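PDB 5IXH: YceI-like domain protein from Burkholderia cenocepacia BC7, which is a lipocalin-like beta-barrel protein that holds an octaprenyl diphosphate in its core and probably captures antibiotics outside the cell. Local coordinates for residues K8-A13 with P21-F26; N95-L100 with T108-V113; D125-I130 with Q153-L158. All coordinates share one frame; numbering follows the deposited sequence.

Interaction 1. Residues K8-A13 with P21-F26; sequences KSKVSA and PTEGAF. With OTP ((2E,6E,10E,14E,18E,22E,26E)-3,7,11,15,19,23,27,31-octamethyldotriaconta-2,6,10,14,18,22,26,30-octaenyl trihydrogen diphosphate), chain C.
The Phe26 ring meets the strand of Val11 at its edge. Val11 O lies near the ring plane there, 3.7 Å from Phe26 CD2. Val11 CG1 crosses obliquely and comes to 4.0 Å from the same carbon, Phe26 CD2. The far end of the ring serves the ligand: Phe26 CZ sits 3.7 Å from OTP C23, a methyl of the prenyl chain, approached obliquely. Phe54 also meets this ring, with the planes at about 40°. CG of Phe26 is anti to the carbonyl carbon, and the ring lies against the ligand.

Val11 O is gripped by the same residue through its backbone. Phe26 N donates to Val11 O nearly along the C=O axis. Two residues on, Ala13 and Gly24 form an antiparallel hydrogen-bonded pair. Both its bonds are fairly straight and lie in the carbonyl planes. Between Val11/Phe26 and Ala13/Gly24, Ser12 and Ala25 make a non-hydrogen-bonded pair with CA atoms 4.1 Å apart.

The face of Ser12 and Ala25 carries the charges. Ser12 OG takes the crowded position between the backbone N and the carbonyl carbon (chi1 67°). From there it donates to Glu23 OE2 at 2.8 Å, on the anti lone pair. Extended Lys10 arrives tip to tip, and its NZ makes a salt bridge with Glu23 OE2 at 3.3 Å, whose hydrogen bond is weak. The stronger partner of Glu23 is Lys155. Two ammonium groups and a hydroxyl thus share one carboxylate oxygen, which would favour the ionised acid.

These segments belong to the hairpin of strands 10-15 and 22-34 in the lipocalin-like barrel wall, where Ala13, Thr22 and Phe26 line the OTP pocket. Strand 151-160 flanks it beside strand 10-15. On the inner face, Met47 and Ile49 of strand 44-50 pack against Val11.

Interaction 2. Residues N95-L100 with T108-V113; sequences NVTGKL and TVTVPV. With OTP ((2E,6E,10E,14E,18E,22E,26E)-3,7,11,15,19,23,27,31-octamethyldotriaconta-2,6,10,14,18,22,26,30-octaenyl trihydrogen diphosphate), chain C.
Val96 and Val113 meet on the inner face of an antiparallel beta hairpin in the barrel wall. The two side chains cross obliquely, with Val96 CG2 3.8 Å from Val113 CG2. Val96 CG2 also touches the tail of the prenyl chain, as does Val113 CG1, which lies 3.8 Å from OTP C4. In both valines CG1 is anti to the backbone N. Further along the same face, Leu100 CB rests between the two methyls of Val109. Leu100 CD1 then reaches past them to OTP C17 at 3.7 Å. Val111 has CG1 in the crowded position (chi1 58°), which sets that methyl close to Val96 O. Phe81, Leu128 and Phe156 from other strands add to this apolar layer, which is characteristic of a lipocalin-type barrel interior.

The backbone ladder lies between the two faces. Val96 pairs with Val111 and Gly98 with Val109, each through two hydrogen bonds. The bonds of the first pair come from above the carbonyl planes, whereas those of the second run nearly along the C=O axes. The bond from Val96 N to Val111 O is almost perfectly straight at the hydrogen, 179°.

The opposite face bears Asn95, Thr97, Thr108, Thr110 and Pro112. Asn95 OD1 lies against CA and CB of Pro112, and Asn95 CB touches Thr110 CG2. Thr97 CG2 meets Thr108 CG2 methyl to methyl. Thr97 and Thr110 form a non-hydrogen-bonded pair and have the same first torsion, with each OG1 anti to its own carbonyl carbon. In this pair the two hydroxyls meet in a short hydrogen bond, Thr97 OG1 to Thr110 OG1 at 2.7 Å.

Interaction 3. Residues D125-I130 with Q153-L158; sequences DGVLPI and QIKFHL. With OTP ((2E,6E,10E,14E,18E,22E,26E)-3,7,11,15,19,23,27,31-octamethyldotriaconta-2,6,10,14,18,22,26,30-octaenyl trihydrogen diphosphate), chain C.
Phe156 lays its ring over the backbone of Gly126. Its CG stands in the crowded position between the backbone N and the carbonyl carbon (chi1 53°), which folds the ring back across the neighbouring strand. Gly126 CA makes a CH-pi contact, 3.8 Å from the centroid of the Phe156 ring. Gly126 has no side chain, so the ring lies directly on its backbone. The opposite face of the ring is covered by the ligand, with OTP C11 3.6 Å from Phe156 CE2.

Gly126 and Phe156 are also a hydrogen-bonded pair, as are Leu128 and Ile154. This antiparallel ladder joins strands 121-131 and 151-160 of the lipocalin-like barrel. Its inner face lines the prenyl tunnel. Leu128 CD2 touches OTP C13 at 3.6 Å, and Leu158 CD2 comes to 3.4 Å from OTP C8. Ile154 CD1 is shared between Ile130 CD1, at 3.9 Å, and OTP C24.

The outer face is more polar. Val127 lies alongside the start of the Lys155 chain, whose NZ turns away to Glu23 and Ser12. Asp125 and His157 stand side by side, pointing the same way, their planes 33° apart. His157 ND1 donates to the syn lone pair of Asp125 OD1 at 2.6 Å, with the oxygen only 7° out of the imidazole plane.

From the N terminus, interaction 1 comes first and closes the short turn between strands 10-15 and 22-34. Interaction 2 closes another hairpin, 93-102 with 105-118. Interaction 3 follows and closes a longer loop, joining strand 121-131 to the last strand, 151-160. The three are in series along the chain; none nests in or crosses another. Interactions 1 and 2 lie on opposite sides of the chain's centre, their own centres about 18 Å apart. Interaction 3 bridges them: strand 151-160 pairs with 10-15, and strand 121-131 pairs with 105-118. Pairing of the first and last strands closes the barrel around OTP, which all three contacts touch.

Interaction 1. Residues K8-A13 with P21-F26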
loop_
_atom_site.group_PDB
_atom_site.type_symbol
_atom_site.label_atom_id
_atom_site.label_comp_id
_atom_site.label_asym_id
_atom_site.label_seq_id
_atom_site.Cartn_x
_atom_site.Cartn_y
_atom_site.Cartn_z
ATOM N N LYS A 8 -11.376 7.294 7.973
ATOM C CA LYS A 8 -10.312 8.012 8.666
ATOM C C LYS A 8 -8.929 7.654 8.126
ATOM O O LYS A 8 -7.960 8.347 8.390
ATOM C CB LYS A 8 -10.373 7.722 10.169
ATOM C CG LYS A 8 -11.571 8.356 10.850
ATOM C CD LYS A 8 -11.648 7.976 12.320
ATOM C CE LYS A 8 -12.796 8.725 12.995
ATOM N NZ LYS A 8 -12.899 8.377 14.438
ATOM N N SER A 9 -8.875 6.580 7.335
ATOM C CA SER A 9 -7.618 5.986 6.879
ATOM C C SER A 9 -7.391 6.312 5.410
ATOM O O SER A 9 -8.323 6.699 4.676
ATOM C CB SER A 9 -7.673 4.479 7.075
ATOM O OG SER A 9 -7.761 4.161 8.458
ATOM N N LYS A 10 -6.152 6.143 4.974
ATOM C CA LYS A 10 -5.794 6.448 3.601
ATOM C C LYS A 10 -4.682 5.543 3.154
ATOM O O LYS A 10 -3.731 5.281 3.897
ATOM C CB LYS A 10 -5.320 7.901 3.493
ATOM C CG LYS A 10 -5.195 8.418 2.060
ATOM C CD LYS A 10 -4.239 9.602 1.973
ATOM C CE LYS A 10 -4.417 10.371 0.673
ATOM N NZ LYS A 10 -3.319 11.355 0.445
ATOM N N VAL A 11 -4.802 5.044 1.932
ATOM C CA VAL A 11 -3.723 4.330 1.276
ATOM C C VAL A 11 -3.574 4.957 -0.104
ATOM O O VAL A 11 -4.546 5.058 -0.851
ATOM C CB VAL A 11 -4.023 2.842 1.123
ATOM C CG1 VAL A 11 -2.858 2.125 0.421
ATOM C CG2 VAL A 11 -4.253 2.207 2.488
ATOM N N SER A 12 -2.356 5.378 -0.417
ATOM C CA SER A 12 -2.083 6.056 -1.673
ATOM C C SER A 12 -0.794 5.548 -2.287
ATOM O O SER A 12 -0.021 4.838 -1.642
ATOM C CB SER A 12 -2.026 7.574 -1.482
ATOM O OG SER A 12 -0.927 7.969 -0.700
ATOM N N ALA A 13 -0.597 5.885 -3.556
ATOM C CA ALA A 13 0.611 5.525 -4.277
ATOM C C ALA A 13 1.086 6.748 -5.046
ATOM O O ALA A 13 0.298 7.429 -5.703
ATOM C CB ALA A 13 0.371 4.377 -5.205
ATOM N N PRO A 21 5.473 14.416 -7.461
ATOM C CA PRO A 21 4.430 13.386 -7.414
ATOM C C PRO A 21 3.271 13.488 -8.396
ATOM O O PRO A 21 2.763 14.572 -8.686
ATOM C CB PRO A 21 3.861 13.563 -6.006
ATOM C CG PRO A 21 5.012 13.994 -5.214
ATOM C CD PRO A 21 5.709 14.971 -6.114
ATOM N N THR A 22 2.865 12.330 -8.903
ATOM C CA THR A 22 1.470 12.107 -9.223
ATOM C C THR A 22 1.021 11.104 -8.183
ATOM O O THR A 22 1.615 10.030 -8.045
ATOM C CB THR A 22 1.227 11.537 -10.619
ATOM O OG1 THR A 22 1.809 12.398 -11.604
ATOM C CG2 THR A 22 -0.270 11.440 -10.874
ATOM N N GLU A 23 -0.003 11.475 -7.428
ATOM C CA GLU A 23 -0.512 10.641 -6.359
ATOM C C GLU A 23 -1.915 10.186 -6.708
ATOM O O GLU A 23 -2.704 10.949 -7.286
ATOM C CB GLU A 23 -0.521 11.431 -5.053
ATOM C CG GLU A 23 -0.992 10.646 -3.853
ATOM C CD GLU A 23 -0.676 11.345 -2.543
ATOM O OE1 GLU A 23 -0.344 12.544 -2.581
ATOM O OE2 GLU A 23 -0.754 10.689 -1.484
ATOM N N GLY A 24 -2.204 8.931 -6.394
ATOM C CA GLY A 24 -3.544 8.400 -6.478
ATOM C C GLY A 24 -3.866 7.746 -5.150
ATOM O O GLY A 24 -2.961 7.329 -4.405
ATOM N N ALA A 25 -5.144 7.663 -4.815
ATOM C CA ALA A 25 -5.578 7.040 -3.566
ATOM C C ALA A 25 -6.574 5.937 -3.819
ATOM O O ALA A 25 -7.413 6.046 -4.729
ATOM C CB ALA A 25 -6.192 8.073 -2.657
ATOM N N PHE A 26 -6.488 4.863 -3.050
ATOM C CA PHE A 26 -7.449 3.784 -3.141
ATOM C C PHE A 26 -8.635 4.125 -2.265
ATOM O O PHE A 26 -8.494 4.320 -1.054
ATOM C CB PHE A 26 -6.821 2.477 -2.713
ATOM C CG PHE A 26 -5.714 2.032 -3.604
ATOM C CD1 PHE A 26 -5.988 1.324 -4.774
ATOM C CD2 PHE A 26 -4.390 2.300 -3.290
ATOM C CE1 PHE A 26 -4.972 0.908 -5.613
ATOM C CE2 PHE A 26 -3.370 1.877 -4.123
ATOM C CZ PHE A 26 -3.647 1.180 -5.277
HETATM O O7 OTP C . 2.798 13.622 -20.386
HETATM P P2 OTP C . 2.833 12.127 -20.146
HETATM O O5 OTP C . 2.624 11.396 -21.454
HETATM O O6 OTP C . 4.169 11.733 -19.554
HETATM O O4 OTP C . 1.682 11.722 -19.131
HETATM P P1 OTP C . 1.193 10.233 -18.867
HETATM O O2 OTP C . 0.163 9.841 -19.902
HETATM O O3 OTP C . 2.367 9.280 -18.927
HETATM O O1 OTP C . 0.527 10.200 -17.426
HETATM C C40 OTP C . 0.934 9.277 -16.429
HETATM C C39 OTP C . -0.178 9.370 -15.389
HETATM C C37 OTP C . -0.180 8.690 -14.206
HETATM C C38 OTP C . -1.397 8.929 -13.313
HETATM C C36 OTP C . 0.942 7.722 -13.763
HETATM C C35 OTP C . 0.289 6.413 -13.273
HETATM C C34 OTP C . 1.124 5.724 -12.178
HETATM C C32 OTP C . 0.525 4.777 -11.379
HETATM C C33 OTP C . -0.952 4.405 -11.560
HETATM C C31 OTP C . 1.343 4.072 -10.282
HETATM C C30 OTP C . 1.139 2.546 -10.388
HETATM C C29 OTP C . 0.747 2.093 -8.978
HETATM C C27 OTP C . 1.416 1.098 -8.308
HETATM C C28 OTP C . 2.601 0.313 -8.872
HETATM C C26 OTP C . 0.909 0.794 -6.897
HETATM C C25 OTP C . 0.813 -0.718 -6.651
HETATM C C24 OTP C . 0.332 -0.691 -5.195
HETATM C C22 OTP C . -0.862 -1.238 -4.812
HETATM C C23 OTP C . -1.811 -1.956 -5.776
HETATM C C21 OTP C . -1.213 -1.123 -3.331
HETATM C C20 OTP C . -0.769 -2.447 -2.708
HETATM C C19 OTP C . -0.604 -2.164 -1.211
HETATM C C17 OTP C . -1.155 -2.990 -0.255
HETATM C C18 OTP C . -1.951 -4.232 -0.663
HETATM C C16 OTP C . -0.980 -2.711 1.248
HETATM C C15 OTP C . -0.292 -1.363 1.529
HETATM C C14 OTP C . 0.162 -1.366 2.997
HETATM C C12 OTP C . 1.354 -1.957 3.355
HETATM C C13 OTP C . 2.299 -2.613 2.342
HETATM C C11 OTP C . 1.809 -1.966 4.822
HETATM C C10 OTP C . 0.630 -1.883 5.799
HETATM C C9 OTP C . 1.246 -2.228 7.164
HETATM C C7 OTP C . 0.462 -2.516 8.252
HETATM C C8 OTP C . -1.063 -2.503 8.147
HETATM C C6 OTP C . 1.178 -2.860 9.572
HETATM C C5 OTP C . 0.529 -2.123 10.745
HETATM C C4 OTP C . 1.620 -2.071 11.831
HETATM C C2 OTP C . 1.622 -2.835 12.975
HETATM C C3 OTP C . 2.793 -2.646 13.938
HETATM C C1 OTP C . 0.521 -3.842 13.320
HETATM O O HOH W 1 -7.451 6.154 0.677
#

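Interaction 2. Residues N95-L100 with T108-V113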
loop_
_atom_site.group_PDB
_atom_site.type_symbol
_atom_site.label_atom_id
_atom_site.label_comp_id
_atom_site.label_asym_id
_atom_site.label_seq_id
_atom_site.Cartn_x
_atom_site.Cartn_y
_atom_site.Cartn_z
ATOM N N ASN A 95 9.512 -2.419 12.261
ATOM C CA ASN A 95 9.654 -2.967 10.923
ATOM C C ASN A 95 8.691 -4.130 10.784
ATOM O O ASN A 95 8.786 -5.124 11.501
ATOM C CB ASN A 95 11.101 -3.381 10.676
ATOM C CG ASN A 95 12.006 -2.211 10.467
ATOM O OD1 ASN A 95 11.702 -1.311 9.666
ATOM N ND2 ASN A 95 13.128 -2.205 11.162
ATOM N N VAL A 96 7.704 -3.980 9.915
ATOM C CA VAL A 96 6.647 -4.957 9.736
ATOM C C VAL A 96 6.942 -5.686 8.444
ATOM O O VAL A 96 7.006 -5.070 7.351
ATOM C CB VAL A 96 5.267 -4.290 9.693
ATOM C CG1 VAL A 96 4.191 -5.325 9.506
ATOM C CG2 VAL A 96 5.011 -3.517 10.992
ATOM N N THR A 97 7.092 -6.992 8.543
ATOM C CA THR A 97 7.414 -7.822 7.391
ATOM C C THR A 97 6.210 -8.662 7.055
ATOM O O THR A 97 5.496 -9.139 7.947
ATOM C CB THR A 97 8.666 -8.672 7.681
ATOM O OG1 THR A 97 9.774 -7.762 7.847
ATOM C CG2 THR A 97 9.000 -9.615 6.576
ATOM N N GLY A 98 6.032 -8.898 5.766
ATOM C CA GLY A 98 4.959 -9.778 5.320
ATOM C C GLY A 98 4.932 -9.941 3.827
ATOM O O GLY A 98 5.843 -9.525 3.109
ATOM N N LYS A 99 3.861 -10.568 3.347
ATOM C CA LYS A 99 3.691 -10.875 1.935
ATOM C C LYS A 99 2.806 -9.854 1.261
ATOM O O LYS A 99 1.650 -9.677 1.683
ATOM C CB LYS A 99 3.077 -12.257 1.789
ATOM C CG LYS A 99 3.105 -12.728 0.360
ATOM C CD LYS A 99 2.366 -14.043 0.142
ATOM C CE LYS A 99 3.039 -15.178 0.839
ATOM N NZ LYS A 99 2.449 -16.460 0.344
ATOM N N LEU A 100 3.337 -9.194 0.252
ATOM C CA LEU A 100 2.615 -8.227 -0.589
ATOM C C LEU A 100 2.338 -8.903 -1.912
ATOM O O LEU A 100 3.265 -9.353 -2.568
ATOM C CB LEU A 100 3.475 -6.985 -0.793
ATOM C CG LEU A 100 2.905 -5.872 -1.694
ATOM C CD1 LEU A 100 1.614 -5.323 -1.117
ATOM C CD2 LEU A 100 3.907 -4.779 -1.895
ATOM N N THR A 108 8.023 -10.823 -0.463
ATOM C CA THR A 108 8.172 -10.478 0.934
ATOM C C THR A 108 8.748 -9.072 0.999
ATOM O O THR A 108 9.737 -8.755 0.342
ATOM C CB THR A 108 9.122 -11.431 1.643
ATOM O OG1 THR A 108 8.616 -12.770 1.557
ATOM C CG2 THR A 108 9.300 -11.077 3.096
ATOM N N VAL A 109 8.094 -8.228 1.805
ATOM C CA VAL A 109 8.477 -6.827 1.980
ATOM C C VAL A 109 8.592 -6.509 3.449
ATOM O O VAL A 109 8.011 -7.190 4.304
ATOM C CB VAL A 109 7.471 -5.877 1.310
ATOM C CG1 VAL A 109 7.362 -6.163 -0.183
ATOM C CG2 VAL A 109 6.113 -5.925 2.029
ATOM N N THR A 110 9.384 -5.487 3.742
ATOM C CA THR A 110 9.555 -5.001 5.112
ATOM C C THR A 110 9.303 -3.506 5.098
ATOM O O THR A 110 9.899 -2.779 4.315
ATOM C CB THR A 110 10.953 -5.287 5.661
ATOM O OG1 THR A 110 11.159 -6.702 5.759
ATOM C CG2 THR A 110 11.144 -4.669 7.050
ATOM N N VAL A 111 8.356 -3.065 5.911
ATOM C CA VAL A 111 7.950 -1.670 5.901
ATOM C C VAL A 111 8.120 -1.048 7.267
ATOM O O VAL A 111 7.664 -1.598 8.272
ATOM C CB VAL A 111 6.519 -1.498 5.395
ATOM C CG1 VAL A 111 5.569 -2.232 6.184
ATOM C CG2 VAL A 111 6.105 -0.006 5.339
ATOM N N PRO A 112 8.781 0.105 7.315
ATOM C CA PRO A 112 8.892 0.800 8.589
ATOM C C PRO A 112 7.577 1.500 8.917
ATOM O O PRO A 112 7.039 2.258 8.085
ATOM C CB PRO A 112 10.030 1.814 8.361
ATOM C CG PRO A 112 10.441 1.676 6.931
ATOM C CD PRO A 112 9.410 0.867 6.219
ATOM N N VAL A 113 7.059 1.242 10.107
ATOM C CA VAL A 113 5.762 1.781 10.531
ATOM C C VAL A 113 5.928 2.497 11.853
ATOM O O VAL A 113 6.518 1.950 12.792
ATOM C CB VAL A 113 4.738 0.668 10.736
ATOM C CG1 VAL A 113 3.412 1.213 11.192
ATOM C CG2 VAL A 113 4.565 -0.127 9.432
HETATM O O7 OTP C . 2.798 13.622 -20.386
HETATM P P2 OTP C . 2.833 12.127 -20.146
HETATM O O5 OTP C . 2.624 11.396 -21.454
HETATM O O6 OTP C . 4.169 11.733 -19.554
HETATM O O4 OTP C . 1.682 11.722 -19.131
HETATM P P1 OTP C . 1.193 10.233 -18.867
HETATM O O2 OTP C . 0.163 9.841 -19.902
HETATM O O3 OTP C . 2.367 9.280 -18.927
HETATM O O1 OTP C . 0.527 10.200 -17.426
HETATM C C40 OTP C . 0.934 9.277 -16.429
HETATM C C39 OTP C . -0.178 9.370 -15.389
HETATM C C37 OTP C . -0.180 8.690 -14.206
HETATM C C38 OTP C . -1.397 8.929 -13.313
HETATM C C36 OTP C . 0.942 7.722 -13.763
HETATM C C35 OTP C . 0.289 6.413 -13.273
HETATM C C34 OTP C . 1.124 5.724 -12.178
HETATM C C32 OTP C . 0.525 4.777 -11.379
HETATM C C33 OTP C . -0.952 4.405 -11.560
HETATM C C31 OTP C . 1.343 4.072 -10.282
HETATM C C30 OTP C . 1.139 2.546 -10.388
HETATM C C29 OTP C . 0.747 2.093 -8.978
HETATM C C27 OTP C . 1.416 1.098 -8.308
HETATM C C28 OTP C . 2.601 0.313 -8.872
HETATM C C26 OTP C . 0.909 0.794 -6.897
HETATM C C25 OTP C . 0.813 -0.718 -6.651
HETATM C C24 OTP C . 0.332 -0.691 -5.195
HETATM C C22 OTP C . -0.862 -1.238 -4.812
HETATM C C23 OTP C . -1.811 -1.956 -5.776
HETATM C C21 OTP C . -1.213 -1.123 -3.331
HETATM C C20 OTP C . -0.769 -2.447 -2.708
HETATM C C19 OTP C . -0.604 -2.164 -1.211
HETATM C C17 OTP C . -1.155 -2.990 -0.255
HETATM C C18 OTP C . -1.951 -4.232 -0.663
HETATM C C16 OTP C . -0.980 -2.711 1.248
HETATM C C15 OTP C . -0.292 -1.363 1.529
HETATM C C14 OTP C . 0.162 -1.366 2.997
HETATM C C12 OTP C . 1.354 -1.957 3.355
HETATM C C13 OTP C . 2.299 -2.613 2.342
HETATM C C11 OTP C . 1.809 -1.966 4.822
HETATM C C10 OTP C . 0.630 -1.883 5.799
HETATM C C9 OTP C . 1.246 -2.228 7.164
HETATM C C7 OTP C . 0.462 -2.516 8.252
HETATM C C8 OTP C . -1.063 -2.503 8.147
HETATM C C6 OTP C . 1.178 -2.860 9.572
HETATM C C5 OTP C . 0.529 -2.123 10.745
HETATM C C4 OTP C . 1.620 -2.071 11.831
HETATM C C2 OTP C . 1.622 -2.835 12.975
HETATM C C3 OTP C . 2.793 -2.646 13.938
HETATM C C1 OTP C . 0.521 -3.842 13.320
#

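Interaction 3. Residues D125-I130 with Q153-L158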
loop_
_atom_site.group_PDB
_atom_site.type_symbol
_atom_site.label_atom_id
_atom_site.label_comp_id
_atom_site.label_asym_id
_atom_site.label_seq_id
_atom_site.Cartn_x
_atom_site.Cartn_y
_atom_site.Cartn_z
ATOM N N ASP A 125 1.427 4.646 10.568
ATOM C CA ASP A 125 1.854 5.439 9.413
ATOM C C ASP A 125 3.128 4.880 8.816
ATOM O O ASP A 125 4.047 4.505 9.535
ATOM C CB ASP A 125 2.160 6.879 9.839
ATOM C CG ASP A 125 0.914 7.695 10.100
ATOM O OD1 ASP A 125 0.209 8.017 9.118
ATOM O OD2 ASP A 125 0.638 8.015 11.266
ATOM N N GLY A 126 3.238 4.877 7.498
ATOM C CA GLY A 126 4.455 4.394 6.891
ATOM C C GLY A 126 4.453 4.585 5.401
ATOM O O GLY A 126 3.440 4.972 4.825
ATOM N N VAL A 127 5.599 4.292 4.803
ATOM C CA VAL A 127 5.807 4.391 3.361
ATOM C C VAL A 127 6.614 3.191 2.935
ATOM O O VAL A 127 7.638 2.884 3.531
ATOM C CB VAL A 127 6.564 5.681 2.981
ATOM C CG1 VAL A 127 6.781 5.756 1.461
ATOM C CG2 VAL A 127 5.805 6.906 3.459
ATOM N N LEU A 128 6.114 2.482 1.929
ATOM C CA LEU A 128 6.804 1.339 1.360
ATOM C C LEU A 128 7.182 1.632 -0.087
ATOM O O LEU A 128 6.293 1.740 -0.938
ATOM C CB LEU A 128 5.898 0.112 1.379
ATOM C CG LEU A 128 6.527 -1.127 0.727
ATOM C CD1 LEU A 128 7.746 -1.618 1.480
ATOM C CD2 LEU A 128 5.472 -2.215 0.611
ATOM N N PRO A 129 8.481 1.736 -0.383
ATOM C CA PRO A 129 8.861 1.875 -1.794
ATOM C C PRO A 129 8.896 0.514 -2.473
ATOM O O PRO A 129 9.400 -0.469 -1.917
ATOM C CB PRO A 129 10.264 2.478 -1.727
ATOM C CG PRO A 129 10.799 2.090 -0.389
ATOM C CD PRO A 129 9.623 1.896 0.535
ATOM N N ILE A 130 8.325 0.455 -3.670
ATOM C CA ILE A 130 8.386 -0.745 -4.484
ATOM C C ILE A 130 8.779 -0.380 -5.899
ATOM O O ILE A 130 8.691 0.787 -6.298
ATOM C CB ILE A 130 7.037 -1.493 -4.522
ATOM C CG1 ILE A 130 5.921 -0.683 -5.210
ATOM C CG2 ILE A 130 6.617 -1.918 -3.092
ATOM C CD1 ILE A 130 4.712 -1.550 -5.639
ATOM N N GLN A 153 5.977 4.881 -4.431
ATOM C CA GLN A 153 5.904 4.911 -2.983
ATOM C C GLN A 153 4.469 4.672 -2.533
ATOM O O GLN A 153 3.557 5.429 -2.881
ATOM C CB GLN A 153 6.397 6.250 -2.440
ATOM C CG GLN A 153 7.852 6.522 -2.723
ATOM C CD GLN A 153 8.297 7.865 -2.191
ATOM O OE1 GLN A 153 7.476 8.682 -1.774
ATOM N NE2 GLN A 153 9.605 8.102 -2.200
ATOM N N ILE A 154 4.269 3.615 -1.762
ATOM C CA ILE A 154 2.959 3.304 -1.197
ATOM C C ILE A 154 2.894 3.923 0.197
ATOM O O ILE A 154 3.658 3.555 1.078
ATOM C CB ILE A 154 2.744 1.779 -1.074
ATOM C CG1 ILE A 154 2.857 1.101 -2.449
ATOM C CG2 ILE A 154 1.370 1.507 -0.415
ATOM C CD1 ILE A 154 2.850 -0.407 -2.405
ATOM N N LYS A 155 2.007 4.879 0.389
ATOM C CA LYS A 155 1.887 5.576 1.664
ATOM C C LYS A 155 0.603 5.167 2.340
ATOM O O LYS A 155 -0.430 5.042 1.704
ATOM C CB LYS A 155 1.894 7.088 1.435
ATOM C CG LYS A 155 3.059 7.595 0.613
ATOM C CD LYS A 155 3.364 9.065 0.892
ATOM C CE LYS A 155 2.117 9.945 0.849
ATOM N NZ LYS A 155 1.436 9.908 -0.473
ATOM N N PHE A 156 0.658 4.960 3.645
ATOM C CA PHE A 156 -0.544 4.624 4.370
ATOM C C PHE A 156 -0.610 5.334 5.709
ATOM O O PHE A 156 0.399 5.599 6.367
ATOM C CB PHE A 156 -0.640 3.113 4.565
ATOM C CG PHE A 156 0.586 2.512 5.181
ATOM C CD1 PHE A 156 0.720 2.418 6.553
ATOM C CD2 PHE A 156 1.626 2.075 4.378
ATOM C CE1 PHE A 156 1.856 1.857 7.107
ATOM C CE2 PHE A 156 2.761 1.524 4.922
ATOM C CZ PHE A 156 2.881 1.427 6.290
ATOM N N HIS A 157 -1.851 5.615 6.084
ATOM C CA HIS A 157 -2.220 6.204 7.357
ATOM C C HIS A 157 -3.430 5.403 7.811
ATOM O O HIS A 157 -4.525 5.616 7.292
ATOM C CB HIS A 157 -2.583 7.678 7.171
ATOM C CG HIS A 157 -3.103 8.345 8.409
ATOM N ND1 HIS A 157 -2.275 8.805 9.407
ATOM C CD2 HIS A 157 -4.363 8.685 8.779
ATOM C CE1 HIS A 157 -3.002 9.366 10.359
ATOM N NE2 HIS A 157 -4.273 9.308 10.003
ATOM N N LEU A 158 -3.245 4.457 8.730
ATOM C CA LEU A 158 -4.329 3.607 9.205
ATOM C C LEU A 158 -4.723 4.033 10.598
ATOM O O LEU A 158 -3.862 4.137 11.482
ATOM C CB LEU A 158 -3.908 2.138 9.249
ATOM C CG LEU A 158 -3.629 1.375 7.963
ATOM C CD1 LEU A 158 -2.451 1.947 7.235
ATOM C CD2 LEU A 158 -3.371 -0.076 8.315
HETATM O O7 OTP C . 2.798 13.622 -20.386
HETATM P P2 OTP C . 2.833 12.127 -20.146
HETATM O O5 OTP C . 2.624 11.396 -21.454
HETATM O O6 OTP C . 4.169 11.733 -19.554
HETATM O O4 OTP C . 1.682 11.722 -19.131
HETATM P P1 OTP C . 1.193 10.233 -18.867
HETATM O O2 OTP C . 0.163 9.841 -19.902
HETATM O O3 OTP C . 2.367 9.280 -18.927
HETATM O O1 OTP C . 0.527 10.200 -17.426
HETATM C C40 OTP C . 0.934 9.277 -16.429
HETATM C C39 OTP C . -0.178 9.370 -15.389
HETATM C C37 OTP C . -0.180 8.690 -14.206
HETATM C C38 OTP C . -1.397 8.929 -13.313
HETATM C C36 OTP C . 0.942 7.722 -13.763
HETATM C C35 OTP C . 0.289 6.413 -13.273
HETATM C C34 OTP C . 1.124 5.724 -12.178
HETATM C C32 OTP C . 0.525 4.777 -11.379
HETATM C C33 OTP C . -0.952 4.405 -11.560
HETATM C C31 OTP C . 1.343 4.072 -10.282
HETATM C C30 OTP C . 1.139 2.546 -10.388
HETATM C C29 OTP C . 0.747 2.093 -8.978
HETATM C C27 OTP C . 1.416 1.098 -8.308
HETATM C C28 OTP C . 2.601 0.313 -8.872
HETATM C C26 OTP C . 0.909 0.794 -6.897
HETATM C C25 OTP C . 0.813 -0.718 -6.651
HETATM C C24 OTP C . 0.332 -0.691 -5.195
HETATM C C22 OTP C . -0.862 -1.238 -4.812
HETATM C C23 OTP C . -1.811 -1.956 -5.776
HETATM C C21 OTP C . -1.213 -1.123 -3.331
HETATM C C20 OTP C . -0.769 -2.447 -2.708
HETATM C C19 OTP C . -0.604 -2.164 -1.211
HETATM C C17 OTP C . -1.155 -2.990 -0.255
HETATM C C18 OTP C . -1.951 -4.232 -0.663
HETATM C C16 OTP C . -0.980 -2.711 1.248
HETATM C C15 OTP C . -0.292 -1.363 1.529
HETATM C C14 OTP C . 0.162 -1.366 2.997
HETATM C C12 OTP C . 1.354 -1.957 3.355
HETATM C C13 OTP C . 2.299 -2.613 2.342
HETATM C C11 OTP C . 1.809 -1.966 4.822
HETATM C C10 OTP C . 0.630 -1.883 5.799
HETATM C C9 OTP C . 1.246 -2.228 7.164
HETATM C C7 OTP C . 0.462 -2.516 8.252
HETATM C C8 OTP C . -1.063 -2.503 8.147
HETATM C C6 OTP C . 1.178 -2.860 9.572
HETATM C C5 OTP C . 0.529 -2.123 10.745
HETATM C C4 OTP C . 1.620 -2.071 11.831
HETATM C C2 OTP C . 1.622 -2.835 12.975
HETATM C C3 OTP C . 2.793 -2.646 13.938
HETATM C C1 OTP C . 0.521 -3.842 13.320
#